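Local coordinates for protein glucose-6-phosphate 1-dehydrogenase (Kluyveromyces lactis, PDB 7E6I) that catalyses the NADP-dependent oxidation of glucose 6-phosphate to 6-phosphogluconolactone, the first and rate-limiting step of the oxidative pentose phosphate pathway, at residues 2-6 with 115-119; 8-14 with 41-47; 22-27 with 60-65. All blocks are in the same frame, centred on the assembly; numbering follows the deposited sequence.

Contact 1: 2-6 with 115-119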
# COMPACT_ATOMS: atom_id res chain seq x y z
N ALA A 2 -4.99 11.12 20.40
CA ALA A 2 -3.58 11.44 20.23
C ALA A 2 -3.42 12.93 19.93
O ALA A 2 -4.33 13.58 19.40
CB ALA A 2 -2.94 10.61 19.12
N THR A 3 -2.26 13.46 20.26
CA THR A 3 -2.02 14.88 20.09
C THR A 3 -1.81 15.22 18.62
O THR A 3 -1.02 14.57 17.92
CB THR A 3 -0.80 15.30 20.90
OG1 THR A 3 -0.94 14.79 22.24
CG2 THR A 3 -0.67 16.81 20.93
N GLN A 4 -2.52 16.24 18.14
CA GLN A 4 -2.37 16.67 16.75
C GLN A 4 -1.24 17.69 16.62
O GLN A 4 -1.00 18.51 17.51
CB GLN A 4 -3.68 17.25 16.23
CG GLN A 4 -4.82 16.23 16.24
CD GLN A 4 -6.09 16.76 15.59
OE1 GLN A 4 -6.15 17.94 15.21
NE2 GLN A 4 -7.10 15.92 15.46
N PHE A 5 -0.52 17.59 15.51
CA PHE A 5 0.62 18.45 15.20
C PHE A 5 0.11 19.56 14.27
O PHE A 5 -0.33 19.27 13.15
CB PHE A 5 1.74 17.68 14.50
CG PHE A 5 2.54 16.76 15.40
CD1 PHE A 5 2.14 16.48 16.70
CD2 PHE A 5 3.70 16.14 14.91
CE1 PHE A 5 2.89 15.61 17.50
CE2 PHE A 5 4.47 15.26 15.70
CZ PHE A 5 4.05 15.00 17.00
N ASP A 6 0.19 20.81 14.74
CA ASP A 6 -0.28 21.95 13.95
C ASP A 6 0.80 23.01 13.85
O ASP A 6 1.50 23.09 12.84
CB ASP A 6 -1.56 22.53 14.57
CG ASP A 6 -2.41 23.32 13.56
OD1 ASP A 6 -1.99 23.46 12.39
OD2 ASP A 6 -3.49 23.81 13.96
N GLU A 115 6.21 22.16 24.23
CA GLU A 115 6.14 20.74 23.89
C GLU A 115 6.57 20.60 22.44
O GLU A 115 5.77 20.83 21.52
CB GLU A 115 4.73 20.20 24.09
CG GLU A 115 4.58 18.73 23.77
CD GLU A 115 3.15 18.27 23.99
OE1 GLU A 115 2.25 18.71 23.23
OE2 GLU A 115 2.92 17.48 24.93
N PRO A 116 7.83 20.24 22.20
CA PRO A 116 8.26 19.99 20.82
C PRO A 116 7.38 18.94 20.14
O PRO A 116 7.07 17.89 20.72
CB PRO A 116 9.71 19.50 20.98
CG PRO A 116 10.12 19.92 22.36
CD PRO A 116 8.88 19.97 23.19
N HIS A 117 6.97 19.24 18.91
CA HIS A 117 6.24 18.30 18.05
C HIS A 117 7.11 18.03 16.83
O HIS A 117 7.27 18.91 15.97
CB HIS A 117 4.89 18.87 17.62
CG HIS A 117 3.89 18.99 18.73
ND1 HIS A 117 2.74 19.74 18.60
CD2 HIS A 117 3.87 18.48 19.98
CE1 HIS A 117 2.05 19.68 19.72
NE2 HIS A 117 2.71 18.92 20.58
N ARG A 118 7.67 16.83 16.73
CA ARG A 118 8.66 16.52 15.70
C ARG A 118 8.28 15.27 14.92
O ARG A 118 8.04 14.20 15.51
CB ARG A 118 10.05 16.34 16.33
CG ARG A 118 10.47 17.52 17.19
CD ARG A 118 11.80 17.30 17.85
NE ARG A 118 12.19 18.44 18.67
CZ ARG A 118 12.95 18.35 19.75
NH1 ARG A 118 13.40 17.17 20.15
NH2 ARG A 118 13.26 19.44 20.43
N LEU A 119 8.22 15.40 13.60
CA LEU A 119 8.01 14.27 12.70
C LEU A 119 9.32 14.01 11.95
O LEU A 119 9.91 14.93 11.38
CB LEU A 119 6.86 14.55 11.72
CG LEU A 119 6.45 13.44 10.73
CD1 LEU A 119 5.88 12.25 11.49
CD2 LEU A 119 5.43 13.93 9.68
O HOH W 1 1.86 21.11 16.71
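Asp6 and His117 are joined by one water molecule, whose oxygen accepts the backbone N-H of Asp6 at 2.6 Å from Asp6 N and lies 2.5 Å from His117 ND1. The opposite nitrogen of the same ring is engaged too: His117 NE2 donates to Glu115 OE1 over 2.7 Å, with the oxygen close to the imidazole plane. The nitrogen meets that oxygen on its anti side, about 35° out of the carboxylate plane. Polar partners at both nitrogens fix how the imidazole is turned, and the carbonyl oxygen of Glu115 lies above one face, toward the rim.

The apolar half of the contact belongs to Phe5. With its CG anti to the carbonyl carbon (chi1 -74°), the ring swings across to strand 117-122, where His117 CB stands over the centre of its face, 3.7 Å from the centroid and 8° off the normal, a CH-pi contact. The imidazole and phenyl planes are almost parallel, yet the rings are slid apart and barely overlap, with the Phe5 and His117 centroids 4.7 Å from each other. Farther round the phenyl rim, Phe5 CE2 comes within 3.7 Å of Arg118 N.

Strand 117-122 lies between strands 10-14 and 146-152 in the parallel sheet of the Rossmann-type coenzyme domain, and residues 2-6 run up to that sheet before the chain enters strand 10-14. Arg148 of strand 146-152 adds a cation-pi contact to Phe5 and a hydrogen bond to Thr3 O. With an alanine in place of the histidine the CB over the Phe5 ring stays, but the water on Asp6 N and the Glu115 carboxylate would probably be left without the ring that joins them. The Thr3 side chain crosses that of His117 at about a right angle, its CG2 4.0 Å from His117 NE2.

Contact 2: 8-14 with 41-47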
# COMPACT_ATOMS: atom_id res chain seq x y z
N ASN A 8 4.26 25.14 14.62
CA ASN A 8 5.67 25.03 15.01
C ASN A 8 6.15 23.58 15.04
O ASN A 8 7.09 23.23 15.76
CB ASN A 8 5.93 25.72 16.35
CG ASN A 8 5.32 27.10 16.40
OD1 ASN A 8 5.40 27.86 15.43
ND2 ASN A 8 4.68 27.43 17.52
N THR A 9 5.51 22.72 14.26
CA THR A 9 6.00 21.37 14.06
C THR A 9 7.20 21.38 13.11
O THR A 9 7.20 22.07 12.09
CB THR A 9 4.90 20.48 13.50
OG1 THR A 9 4.09 21.24 12.60
CG2 THR A 9 4.03 20.03 14.62
N VAL A 10 8.22 20.62 13.46
CA VAL A 10 9.39 20.46 12.61
C VAL A 10 9.33 19.08 11.98
O VAL A 10 9.26 18.05 12.68
CB VAL A 10 10.70 20.71 13.37
CG1 VAL A 10 10.61 20.12 14.76
CG2 VAL A 10 11.90 20.15 12.59
N ILE A 11 9.31 19.05 10.66
CA ILE A 11 9.35 17.82 9.89
C ILE A 11 10.75 17.71 9.30
O ILE A 11 11.15 18.54 8.49
CB ILE A 11 8.27 17.82 8.79
CG1 ILE A 11 6.88 17.85 9.41
CG2 ILE A 11 8.42 16.62 7.88
CD1 ILE A 11 5.77 18.23 8.41
N THR A 12 11.49 16.68 9.71
CA THR A 12 12.79 16.38 9.12
C THR A 12 12.66 15.18 8.19
O THR A 12 12.22 14.11 8.62
CB THR A 12 13.85 16.10 10.19
OG1 THR A 12 13.82 17.14 11.18
CG2 THR A 12 15.22 16.03 9.56
N ILE A 13 13.07 15.35 6.94
CA ILE A 13 13.04 14.29 5.93
C ILE A 13 14.47 13.79 5.76
O ILE A 13 15.29 14.43 5.09
CB ILE A 13 12.46 14.76 4.60
CG1 ILE A 13 11.01 15.22 4.77
CG2 ILE A 13 12.50 13.64 3.57
CD1 ILE A 13 10.90 16.68 5.13
N PHE A 14 14.78 12.64 6.34
CA PHE A 14 16.07 12.02 6.14
C PHE A 14 16.13 11.34 4.77
O PHE A 14 15.13 10.84 4.26
CB PHE A 14 16.35 11.00 7.24
CG PHE A 14 16.83 11.63 8.53
CD1 PHE A 14 15.92 12.15 9.44
CD2 PHE A 14 18.18 11.68 8.83
CE1 PHE A 14 16.36 12.72 10.63
CE2 PHE A 14 18.61 12.25 10.01
CZ PHE A 14 17.71 12.78 10.91
N THR A 41 3.53 27.66 9.92
CA THR A 41 4.61 27.72 10.90
C THR A 41 5.40 26.42 10.99
O THR A 41 6.07 26.19 12.00
CB THR A 41 4.05 28.07 12.27
OG1 THR A 41 3.43 26.92 12.85
CG2 THR A 41 3.04 29.19 12.15
N THR A 42 5.33 25.58 9.96
CA THR A 42 5.96 24.27 9.99
C THR A 42 7.38 24.41 9.46
O THR A 42 7.59 24.97 8.39
CB THR A 42 5.19 23.28 9.12
OG1 THR A 42 3.90 23.02 9.70
CG2 THR A 42 5.96 21.97 8.97
N LYS A 43 8.36 23.87 10.20
CA LYS A 43 9.74 23.90 9.73
C LYS A 43 10.07 22.58 9.03
O LYS A 43 10.08 21.52 9.66
CB LYS A 43 10.71 24.17 10.88
CG LYS A 43 12.12 24.50 10.38
CD LYS A 43 12.91 25.36 11.36
CE LYS A 43 14.23 25.81 10.75
NZ LYS A 43 14.34 25.35 9.33
N ILE A 44 10.36 22.66 7.74
CA ILE A 44 10.68 21.48 6.94
C ILE A 44 12.19 21.45 6.70
O ILE A 44 12.75 22.36 6.08
CB ILE A 44 9.91 21.48 5.61
CG1 ILE A 44 8.43 21.70 5.87
CG2 ILE A 44 10.10 20.17 4.91
CD1 ILE A 44 7.58 21.58 4.65
N ILE A 45 12.83 20.38 7.17
CA ILE A 45 14.29 20.22 7.12
C ILE A 45 14.63 18.94 6.36
O ILE A 45 14.21 17.85 6.77
CB ILE A 45 14.91 20.17 8.52
CG1 ILE A 45 14.57 21.41 9.34
CG2 ILE A 45 16.40 19.99 8.42
CD1 ILE A 45 15.01 21.29 10.78
N GLY A 46 15.42 19.07 5.31
CA GLY A 46 15.92 17.92 4.58
C GLY A 46 17.34 17.61 5.00
O GLY A 46 18.22 18.48 4.93
N TYR A 47 17.58 16.37 5.42
CA TYR A 47 18.87 15.91 5.90
C TYR A 47 19.38 14.79 4.99
O TYR A 47 18.62 13.87 4.66
CB TYR A 47 18.75 15.43 7.36
CG TYR A 47 20.03 15.00 8.07
CD1 TYR A 47 20.71 13.85 7.70
CD2 TYR A 47 20.51 15.71 9.16
CE1 TYR A 47 21.85 13.45 8.37
CE2 TYR A 47 21.65 15.32 9.83
CZ TYR A 47 22.32 14.19 9.44
OH TYR A 47 23.46 13.80 10.10
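The Phe14 and Tyr47 rings meet obliquely, their planes at 37° and their centroids 4.7 Å apart, a geometry that is neither a stack nor an edge-to-face pair. Tyr47 CB lies over one face of the Phe14 ring, offset toward the rim and near enough for a CH-pi contact. In return Phe14 CE2 sits over the rim of one Tyr47 face, 3.5 Å from Tyr47 CD1. Tyr47 CG is anti to the backbone N (chi1 -176°), which carries its ring along the sheet surface beside Phe14; Tyr47 OH is hydrogen-bonded to Pro90 O.

Behind the rings run two adjacent parallel strands, 10-14 and 43-47, in one-to-one register from Val10 with Lys43 to Phe14 with Tyr47. Ile11 accepts from Ile45 N (2.8 Å to Ile11 O) and donates to Lys43 O, while Ile13 likewise donates to Ile45 O and accepts from Tyr47 N. That last N-H points straight at its acceptor but comes from above the carbonyl plane: Tyr47 N is 3.0 Å from Ile13 O and 38° out of that plane. Before the strands begin, Asn8 N donates to Thr41 OG1 at 2.6 Å.

Together with helix 19-34 the strands form the first beta-alpha-beta crossover of the Rossmann fold. Ile11, Ile13 and Ile44 point to the face covered by that helix; Ile13 CD1 and Ile44 CG2 lie side by side, 3.6 Å apart. On the other face, which helix 94-110 covers, Val10 CG2 touches Ile45 CD1 at 3.8 Å.

Val10, Thr12 and Phe14 direct their backbone bonds to strand 117-122, so strand 10-14 is hydrogen-bonded along both margins. The strand leads into the glycine-containing turn predicted by similarity to bind NADP, its backbone polar groups paired inside a largely apolar core.

Contact 3: 22-27 with 60-65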
# COMPACT_ATOMS: atom_id res chain seq x y z
N LYS A 22 12.38 13.49 -3.22
CA LYS A 22 12.12 14.64 -4.07
C LYS A 22 10.89 14.45 -4.94
O LYS A 22 10.22 15.43 -5.28
CB LYS A 22 13.35 14.97 -4.94
CG LYS A 22 13.73 13.93 -5.98
CD LYS A 22 14.85 14.47 -6.88
CE LYS A 22 15.89 13.39 -7.24
NZ LYS A 22 15.77 12.93 -8.66
N LYS A 23 10.56 13.21 -5.30
CA LYS A 23 9.42 12.96 -6.17
C LYS A 23 8.14 12.64 -5.41
O LYS A 23 7.06 12.71 -6.00
CB LYS A 23 9.72 11.81 -7.13
CG LYS A 23 10.81 12.10 -8.13
CD LYS A 23 10.81 11.04 -9.22
CE LYS A 23 12.20 10.85 -9.79
NZ LYS A 23 12.37 9.50 -10.39
N LYS A 24 8.23 12.27 -4.13
CA LYS A 24 7.03 11.84 -3.41
C LYS A 24 6.85 12.56 -2.08
O LYS A 24 5.78 13.14 -1.83
CB LYS A 24 7.05 10.33 -3.20
CG LYS A 24 7.05 9.54 -4.50
CD LYS A 24 5.64 9.12 -4.88
CE LYS A 24 5.59 8.50 -6.27
NZ LYS A 24 4.37 7.66 -6.43
N THR A 25 7.87 12.54 -1.22
CA THR A 25 7.70 13.10 0.11
C THR A 25 7.48 14.60 0.05
O THR A 25 6.48 15.12 0.57
CB THR A 25 8.90 12.78 1.00
OG1 THR A 25 9.35 11.44 0.73
CG2 THR A 25 8.52 12.91 2.47
N PHE A 26 8.40 15.33 -0.59
CA PHE A 26 8.26 16.77 -0.67
C PHE A 26 7.05 17.17 -1.51
O PHE A 26 6.30 18.07 -1.11
CB PHE A 26 9.55 17.41 -1.19
CG PHE A 26 10.56 17.63 -0.11
CD1 PHE A 26 10.54 18.79 0.65
CD2 PHE A 26 11.49 16.64 0.20
CE1 PHE A 26 11.46 18.98 1.68
CE2 PHE A 26 12.41 16.83 1.22
CZ PHE A 26 12.39 18.00 1.96
N PRO A 27 6.80 16.53 -2.66
CA PRO A 27 5.55 16.85 -3.37
C PRO A 27 4.30 16.61 -2.53
O PRO A 27 3.34 17.38 -2.63
CB PRO A 27 5.61 15.93 -4.61
CG PRO A 27 7.06 15.76 -4.86
CD PRO A 27 7.68 15.69 -3.49
N LYS A 60 15.79 21.23 -6.46
CA LYS A 60 15.73 19.81 -6.79
C LYS A 60 14.30 19.29 -6.78
O LYS A 60 13.93 18.43 -7.59
CB LYS A 60 16.61 19.02 -5.81
CG LYS A 60 17.12 17.68 -6.33
CD LYS A 60 17.98 17.00 -5.26
CE LYS A 60 19.07 16.12 -5.88
NZ LYS A 60 18.65 14.68 -5.98
N VAL A 61 13.46 19.80 -5.88
CA VAL A 61 12.14 19.21 -5.67
C VAL A 61 11.05 19.98 -6.42
O VAL A 61 10.02 19.40 -6.77
CB VAL A 61 11.81 19.12 -4.17
CG1 VAL A 61 13.01 18.60 -3.38
CG2 VAL A 61 11.39 20.47 -3.64
N LYS A 62 11.29 21.27 -6.69
CA LYS A 62 10.38 22.14 -7.43
C LYS A 62 9.83 21.49 -8.70
O LYS A 62 8.63 21.62 -8.98
CB LYS A 62 11.08 23.46 -7.78
CG LYS A 62 10.18 24.54 -8.34
CD LYS A 62 10.82 25.92 -8.19
CE LYS A 62 10.02 27.01 -8.93
NZ LYS A 62 10.11 28.35 -8.27
N PRO A 63 10.64 20.78 -9.51
CA PRO A 63 10.09 20.15 -10.72
C PRO A 63 9.05 19.10 -10.45
O PRO A 63 8.44 18.61 -11.40
CB PRO A 63 11.32 19.54 -11.39
CG PRO A 63 12.45 20.33 -10.90
CD PRO A 63 12.11 20.67 -9.48
N PHE A 64 8.82 18.72 -9.19
CA PHE A 64 7.90 17.65 -8.88
C PHE A 64 6.69 18.10 -8.09
O PHE A 64 5.72 17.33 -7.98
CB PHE A 64 8.63 16.53 -8.13
CG PHE A 64 9.77 15.94 -8.91
CD1 PHE A 64 9.53 15.08 -9.96
CD2 PHE A 64 11.08 16.29 -8.61
CE1 PHE A 64 10.59 14.55 -10.70
CE2 PHE A 64 12.13 15.76 -9.33
CZ PHE A 64 11.89 14.89 -10.37
N LEU A 65 6.71 19.31 -7.54
CA LEU A 65 5.52 19.85 -6.92
C LEU A 65 4.41 19.94 -7.95
O LEU A 65 4.65 20.24 -9.13
CB LEU A 65 5.82 21.23 -6.32
CG LEU A 65 7.09 21.37 -5.48
CD1 LEU A 65 7.04 22.65 -4.67
CD2 LEU A 65 7.33 20.16 -4.56
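Lys22 places its CG between the backbone N and the carbonyl carbon (chi1 66°), while Phe64 has its CG anti to the carbonyl carbon (chi1 -59°); these two torsions set the lysine chain obliquely across the phenyl rim, with Lys22 CD 3.9 Å from Phe64 CE2. The backbone is close as well, since Lys22 O lies 3.4 Å from Phe64 CB. Lys23, extended beyond CG, runs over one ring face: its CG is 3.6 Å from the Phe64 centroid and 15° off the normal, a CH-pi contact. Pro63 CB lies over the opposite face, more loosely.

Deeper in, Pro27 CG rests on Phe64 CB at 3.7 Å, and Leu65 CD2 reaches Pro27 CA at 3.9 Å. Phe26 CB meets Val61 CB at 4.1 Å before the Phe26 ring leads away toward Ile13 of strand 10-14. No hydrogen bond crosses between the two segments, so helix 19-34 and residues 60-65, which begin in helix 54-61, are held together mainly by packing of carbon atoms. Phe64 N donates to Val61 O, which holds the turn that presents the ring.

At the outer end the ammonium groups converge, Lys22 NZ standing 4.3 Å from Lys60 NZ. Each has an outside partner: Lys22 forms a salt bridge to Asp19, and Lys60 NZ hydrogen-bonds to Ser17 O. Lys22, Ser17 and Asp19 belong to the NADP site inferred by similarity, so this pair of positive charges, partly balanced by Asp19, would probably favour an anionic coenzyme near the start of helix 19-34.

All three contacts are built on the Rossmann-type coenzyme domain, with residues 2-6 packed against its sheet, and their segments follow in the order 2-6, 8-14, 22-27, 41-47, 60-65, 115-119. Contact 1 therefore encloses the other two along the chain, while the segments of contacts 2 and 3 alternate. Contacts 1 and 2 have centres 12 Å apart and share the parallel sheet through neighbouring strands 117-122 and 10-14. Contact 3 lies 15 Å from contact 2, centre to centre, and meets it where Phe26 packs on Ile13 and Ile44. Contacts 1 and 3, 24 Å apart between centres, do not touch. The series ends at helix 19-34, where Lys22 belongs to the NADP site inferred by similarity.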